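PDB 1XV5: DNA alpha-glucosyltransferase from Enterobacteria phage T4, which belongs to the GT-B clan of glycosyltransferases, built from two Rossmann-like domains, and is modelled here with uridine-5'-diphosphate. Local coordinates for residues I58-L70 with A92-I104. Numbering follows the deposited sequence.
Sequences IPVILAKEYDKAL and ATINNYKKLLDNI
Where the loop after strand 58-60 turns into helix 66-70, it runs against helix 92-103: the CA atoms of Ala63 and Thr93 come within 4.1 Å, and the two helix axes, 10.4 Å apart at their closest, are inclined at 36° to each other, running in roughly the same direction. One hydrogen bond joins the loop to the helix, from Asn96 ND2 to Leu62 O at 2.7 Å; it is bent, and the carbonyl oxygen lies somewhat off the amide plane of Asn96. Beside it the methyl groups of Ala63 and Ala92 meet, CB to CB at 3.5 Å, with Thr93 OG1 close to the first of them and itself hydrogen-bonded to Asp42. The pairing illustrates how neighbouring helices pack over one face of a parallel, Rossmann-like sheet, here that of the N-terminal GT-B domain, in which 58-60 is one of the two edge strands. Tyr66 supplies the knob, set in a hole of Asn96, Lys99, Leu100 and Asn103. Its first torsion (chi1 172°) turns CG away from the backbone N and carries the ring across to the partner helix, where it takes a cation-pi contact from Lys99 NZ, 4.3 Å from the ring centroid and almost directly over it. Leu70 CB lies near the rim of the opposite face. Deeper in, the Leu100 side chain fits between Leu62 and the start of helix 66-70: its CD1 touches Leu62 CD2 (3.8 Å) and Ala69 CB (3.9 Å), and its CD2 lies 3.8 Å from Leu70 CB.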
loop_
_atom_site.group_PDB
_atom_site.type_symbol
_atom_site.label_atom_id
_atom_site.label_comp_id
_atom_site.label_asym_id
_atom_site.label_seq_id
_atom_site.Cartn_x
_atom_site.Cartn_y
_atom_site.Cartn_z
ATOM N N ILE A 58 17.910 -4.368 8.800
ATOM C CA ILE A 58 18.629 -5.477 9.420
ATOM C C ILE A 58 18.005 -6.830 9.086
ATOM O O ILE A 58 16.949 -7.187 9.610
ATOM C CB ILE A 58 18.652 -5.325 10.954
ATOM C CG1 ILE A 58 19.269 -3.978 11.333
ATOM C CG2 ILE A 58 19.441 -6.471 11.581
ATOM C CD1 ILE A 58 19.146 -3.642 12.810
ATOM N N PRO A 59 18.650 -7.600 8.201
ATOM C CA PRO A 59 18.109 -8.910 7.842
ATOM C C PRO A 59 18.510 -9.968 8.865
ATOM O O PRO A 59 19.575 -9.881 9.475
ATOM C CB PRO A 59 18.728 -9.166 6.474
ATOM C CG PRO A 59 20.074 -8.544 6.616
ATOM C CD PRO A 59 19.775 -7.236 7.322
ATOM N N VAL A 60 17.647 -10.956 9.060
ATOM C CA VAL A 60 17.932 -12.030 9.995
ATOM C C VAL A 60 17.257 -13.307 9.522
ATOM O O VAL A 60 16.105 -13.292 9.082
ATOM C CB VAL A 60 17.450 -11.679 11.427
ATOM C CG1 VAL A 60 15.942 -11.492 11.447
ATOM C CG2 VAL A 60 17.871 -12.770 12.399
ATOM N N ILE A 61 17.991 -14.413 9.586
ATOM C CA ILE A 61 17.450 -15.699 9.175
ATOM C C ILE A 61 16.852 -16.337 10.417
ATOM O O ILE A 61 17.574 -16.826 11.285
ATOM C CB ILE A 61 18.550 -16.619 8.616
ATOM C CG1 ILE A 61 19.342 -15.882 7.533
ATOM C CG2 ILE A 61 17.922 -17.876 8.035
ATOM C CD1 ILE A 61 20.552 -16.650 7.027
ATOM N N LEU A 62 15.528 -16.320 10.502
ATOM C CA LEU A 62 14.834 -16.874 11.654
ATOM C C LEU A 62 15.164 -18.339 11.899
ATOM O O LEU A 62 15.364 -18.752 13.038
ATOM C CB LEU A 62 13.319 -16.711 11.485
ATOM C CG LEU A 62 12.781 -15.276 11.433
ATOM C CD1 LEU A 62 11.273 -15.309 11.233
ATOM C CD2 LEU A 62 13.127 -14.542 12.717
ATOM N N ALA A 63 15.224 -19.117 10.825
ATOM C CA ALA A 63 15.513 -20.540 10.935
ATOM C C ALA A 63 16.925 -20.864 11.416
ATOM O O ALA A 63 17.173 -21.969 11.899
ATOM C CB ALA A 63 15.262 -21.220 9.596
ATOM N N LYS A 64 17.846 -19.910 11.305
ATOM C CA LYS A 64 19.226 -20.170 11.706
ATOM C C LYS A 64 19.877 -19.118 12.596
ATOM O O LYS A 64 20.990 -19.319 13.084
ATOM C CB LYS A 64 20.083 -20.368 10.457
ATOM C CG LYS A 64 19.531 -21.414 9.506
ATOM C CD LYS A 64 20.411 -21.561 8.285
ATOM C CE LYS A 64 19.884 -22.633 7.347
ATOM N NZ LYS A 64 20.771 -22.810 6.165
ATOM N N GLU A 65 19.193 -18.000 12.809
ATOM C CA GLU A 65 19.740 -16.936 13.640
ATOM C C GLU A 65 18.770 -16.506 14.731
ATOM O O GLU A 65 18.567 -15.314 14.959
ATOM C CB GLU A 65 20.113 -15.736 12.766
ATOM C CG GLU A 65 21.355 -15.958 11.916
ATOM C CD GLU A 65 21.600 -14.836 10.921
ATOM O OE1 GLU A 65 22.747 -14.711 10.437
ATOM O OE2 GLU A 65 20.649 -14.087 10.612
ATOM N N TYR A 66 18.179 -17.483 15.411
ATOM C CA TYR A 66 17.227 -17.194 16.476
ATOM C C TYR A 66 17.793 -16.252 17.534
ATOM O O TYR A 66 17.134 -15.293 17.939
ATOM C CB TYR A 66 16.759 -18.492 17.143
ATOM C CG TYR A 66 15.918 -18.250 18.376
ATOM C CD1 TYR A 66 16.495 -18.233 19.647
ATOM C CD2 TYR A 66 14.556 -17.970 18.269
ATOM C CE1 TYR A 66 15.736 -17.939 20.779
ATOM C CE2 TYR A 66 13.790 -17.674 19.390
ATOM C CZ TYR A 66 14.386 -17.659 20.642
ATOM O OH TYR A 66 13.630 -17.361 21.750
ATOM N N ASP A 67 19.011 -16.532 17.986
ATOM C CA ASP A 67 19.651 -15.704 19.000
ATOM C C ASP A 67 19.736 -14.251 18.553
ATOM O O ASP A 67 19.412 -13.337 19.311
ATOM C CB ASP A 67 21.052 -16.238 19.304
ATOM C CG ASP A 67 21.023 -17.524 20.105
ATOM O OD1 ASP A 67 20.261 -18.442 19.739
ATOM O OD2 ASP A 67 21.767 -17.619 21.103
ATOM N N LYS A 68 20.180 -14.047 17.320
ATOM C CA LYS A 68 20.303 -12.705 16.770
ATOM C C LYS A 68 18.930 -12.038 16.753
ATOM O O LYS A 68 18.775 -10.899 17.196
ATOM C CB LYS A 68 20.875 -12.777 15.350
ATOM C CG LYS A 68 21.001 -11.436 14.643
ATOM C CD LYS A 68 21.548 -11.613 13.231
ATOM C CE LYS A 68 21.528 -10.306 12.453
ATOM N NZ LYS A 68 22.330 -9.242 13.114
ATOM N N ALA A 69 17.933 -12.763 16.253
ATOM C CA ALA A 69 16.571 -12.249 16.168
ATOM C C ALA A 69 16.013 -11.862 17.535
ATOM O O ALA A 69 15.434 -10.787 17.695
ATOM C CB ALA A 69 15.668 -13.282 15.511
ATOM N N LEU A 70 16.195 -12.735 18.521
ATOM C CA LEU A 70 15.695 -12.472 19.867
ATOM C C LEU A 70 16.312 -11.221 20.483
ATOM O O LEU A 70 15.605 -10.396 21.061
ATOM C CB LEU A 70 15.967 -13.671 20.776
ATOM C CG LEU A 70 15.452 -13.541 22.213
ATOM C CD1 LEU A 70 13.934 -13.435 22.202
ATOM C CD2 LEU A 70 15.895 -14.745 23.030
ATOM N N ALA A 92 11.633 -24.735 10.660
ATOM C CA ALA A 92 12.537 -23.990 11.528
ATOM C C ALA A 92 12.190 -22.503 11.559
ATOM O O ALA A 92 12.263 -21.858 12.605
ATOM C CB ALA A 92 13.976 -24.181 11.069
ATOM N N THR A 93 11.812 -21.964 10.408
ATOM C CA THR A 93 11.464 -20.553 10.314
ATOM C C THR A 93 10.262 -20.199 11.182
ATOM O O THR A 93 10.343 -19.311 12.031
ATOM C CB THR A 93 11.167 -20.161 8.856
ATOM O OG1 THR A 93 12.362 -20.294 8.079
ATOM C CG2 THR A 93 10.664 -18.721 8.777
ATOM N N ILE A 94 9.151 -20.897 10.973
ATOM C CA ILE A 94 7.938 -20.638 11.737
ATOM C C ILE A 94 8.080 -21.042 13.204
ATOM O O ILE A 94 7.562 -20.367 14.092
ATOM C CB ILE A 94 6.725 -21.368 11.113
ATOM C CG1 ILE A 94 5.465 -21.092 11.938
ATOM C CG2 ILE A 94 6.998 -22.862 11.028
ATOM C CD1 ILE A 94 5.108 -19.619 12.043
ATOM N N ASN A 95 8.784 -22.140 13.462
ATOM C CA ASN A 95 8.983 -22.592 14.834
ATOM C C ASN A 95 9.770 -21.554 15.631
ATOM O O ASN A 95 9.407 -21.219 16.761
ATOM C CB ASN A 95 9.721 -23.934 14.850
ATOM C CG ASN A 95 8.864 -25.078 14.333
ATOM O OD1 ASN A 95 9.356 -26.187 14.110
ATOM N ND2 ASN A 95 7.574 -24.818 14.149
ATOM N N ASN A 96 10.847 -21.041 15.044
ATOM C CA ASN A 96 11.648 -20.040 15.732
ATOM C C ASN A 96 10.890 -18.725 15.860
ATOM O O ASN A 96 11.139 -17.952 16.781
ATOM C CB ASN A 96 12.982 -19.816 15.014
ATOM C CG ASN A 96 13.949 -20.969 15.217
ATOM O OD1 ASN A 96 13.833 -21.720 16.184
ATOM N ND2 ASN A 96 14.917 -21.103 14.319
ATOM N N TYR A 97 9.965 -18.468 14.937
ATOM C CA TYR A 97 9.184 -17.243 15.015
ATOM C C TYR A 97 8.244 -17.352 16.209
ATOM O O TYR A 97 8.086 -16.406 16.977
ATOM C CB TYR A 97 8.376 -17.012 13.735
ATOM C CG TYR A 97 7.407 -15.857 13.862
ATOM C CD1 TYR A 97 6.038 -16.082 13.993
ATOM C CD2 TYR A 97 7.866 -14.542 13.920
ATOM C CE1 TYR A 97 5.149 -15.024 14.184
ATOM C CE2 TYR A 97 6.985 -13.476 14.115
ATOM C CZ TYR A 97 5.629 -13.727 14.247
ATOM O OH TYR A 97 4.754 -12.686 14.468
ATOM N N LYS A 98 7.627 -18.518 16.366
ATOM C CA LYS A 98 6.719 -18.738 17.483
ATOM C C LYS A 98 7.488 -18.674 18.798
ATOM O O LYS A 98 6.968 -18.182 19.800
ATOM C CB LYS A 98 6.019 -20.093 17.353
ATOM C CG LYS A 98 5.054 -20.179 16.181
ATOM C CD LYS A 98 4.272 -21.483 16.203
ATOM C CE LYS A 98 3.270 -21.543 15.059
ATOM N NZ LYS A 98 2.440 -22.781 15.099
ATOM N N LYS A 99 8.726 -19.167 18.793
ATOM C CA LYS A 99 9.549 -19.141 19.997
ATOM C C LYS A 99 9.866 -17.693 20.345
ATOM O O LYS A 99 9.900 -17.314 21.519
ATOM C CB LYS A 99 10.857 -19.914 19.793
ATOM C CG LYS A 99 11.622 -20.122 21.093
ATOM C CD LYS A 99 13.066 -20.550 20.881
ATOM C CE LYS A 99 13.194 -21.863 20.149
ATOM N NZ LYS A 99 14.637 -22.204 19.976
ATOM N N LEU A 100 10.103 -16.884 19.316
ATOM C CA LEU A 100 10.396 -15.470 19.514
ATOM C C LEU A 100 9.259 -14.796 20.266
ATOM O O LEU A 100 9.485 -14.070 21.234
ATOM C CB LEU A 100 10.583 -14.763 18.170
ATOM C CG LEU A 100 11.987 -14.653 17.585
ATOM C CD1 LEU A 100 11.912 -13.936 16.240
ATOM C CD2 LEU A 100 12.886 -13.883 18.543
ATOM N N LEU A 101 8.034 -15.035 19.805
ATOM C CA LEU A 101 6.851 -14.452 20.426
ATOM C C LEU A 101 6.765 -14.815 21.904
ATOM O O LEU A 101 6.506 -13.959 22.746
ATOM C CB LEU A 101 5.590 -14.930 19.707
ATOM C CG LEU A 101 5.429 -14.506 18.244
ATOM C CD1 LEU A 101 4.181 -15.145 17.671
ATOM C CD2 LEU A 101 5.345 -12.989 18.144
ATOM N N ASP A 102 6.984 -16.091 22.210
ATOM C CA ASP A 102 6.927 -16.573 23.586
ATOM C C ASP A 102 8.034 -16.007 24.468
ATOM O O ASP A 102 7.860 -15.885 25.680
ATOM C CB ASP A 102 7.010 -18.103 23.618
ATOM C CG ASP A 102 5.718 -18.774 23.196
ATOM O OD1 ASP A 102 5.703 -20.021 23.103
ATOM O OD2 ASP A 102 4.716 -18.063 22.963
ATOM N N ASN A 103 9.166 -15.658 23.867
ATOM C CA ASN A 103 10.287 -15.143 24.642
ATOM C C ASN A 103 10.536 -13.642 24.599
ATOM O O ASN A 103 11.551 -13.167 25.110
ATOM C CB ASN A 103 11.567 -15.887 24.261
ATOM C CG ASN A 103 11.539 -17.338 24.697
ATOM O OD1 ASN A 103 10.886 -18.175 24.074
ATOM N ND2 ASN A 103 12.232 -17.637 25.786
ATOM N N ILE A 104 9.624 -12.890 23.993
ATOM C CA ILE A 104 9.774 -11.438 23.959
ATOM C C ILE A 104 9.553 -10.976 25.395
ATOM O O ILE A 104 8.686 -11.506 26.083
ATOM C CB ILE A 104 8.699 -10.778 23.071
ATOM C CG1 ILE A 104 8.892 -11.200 21.614
ATOM C CG2 ILE A 104 8.767 -9.264 23.212
ATOM C CD1 ILE A 104 7.732 -10.824 20.713
#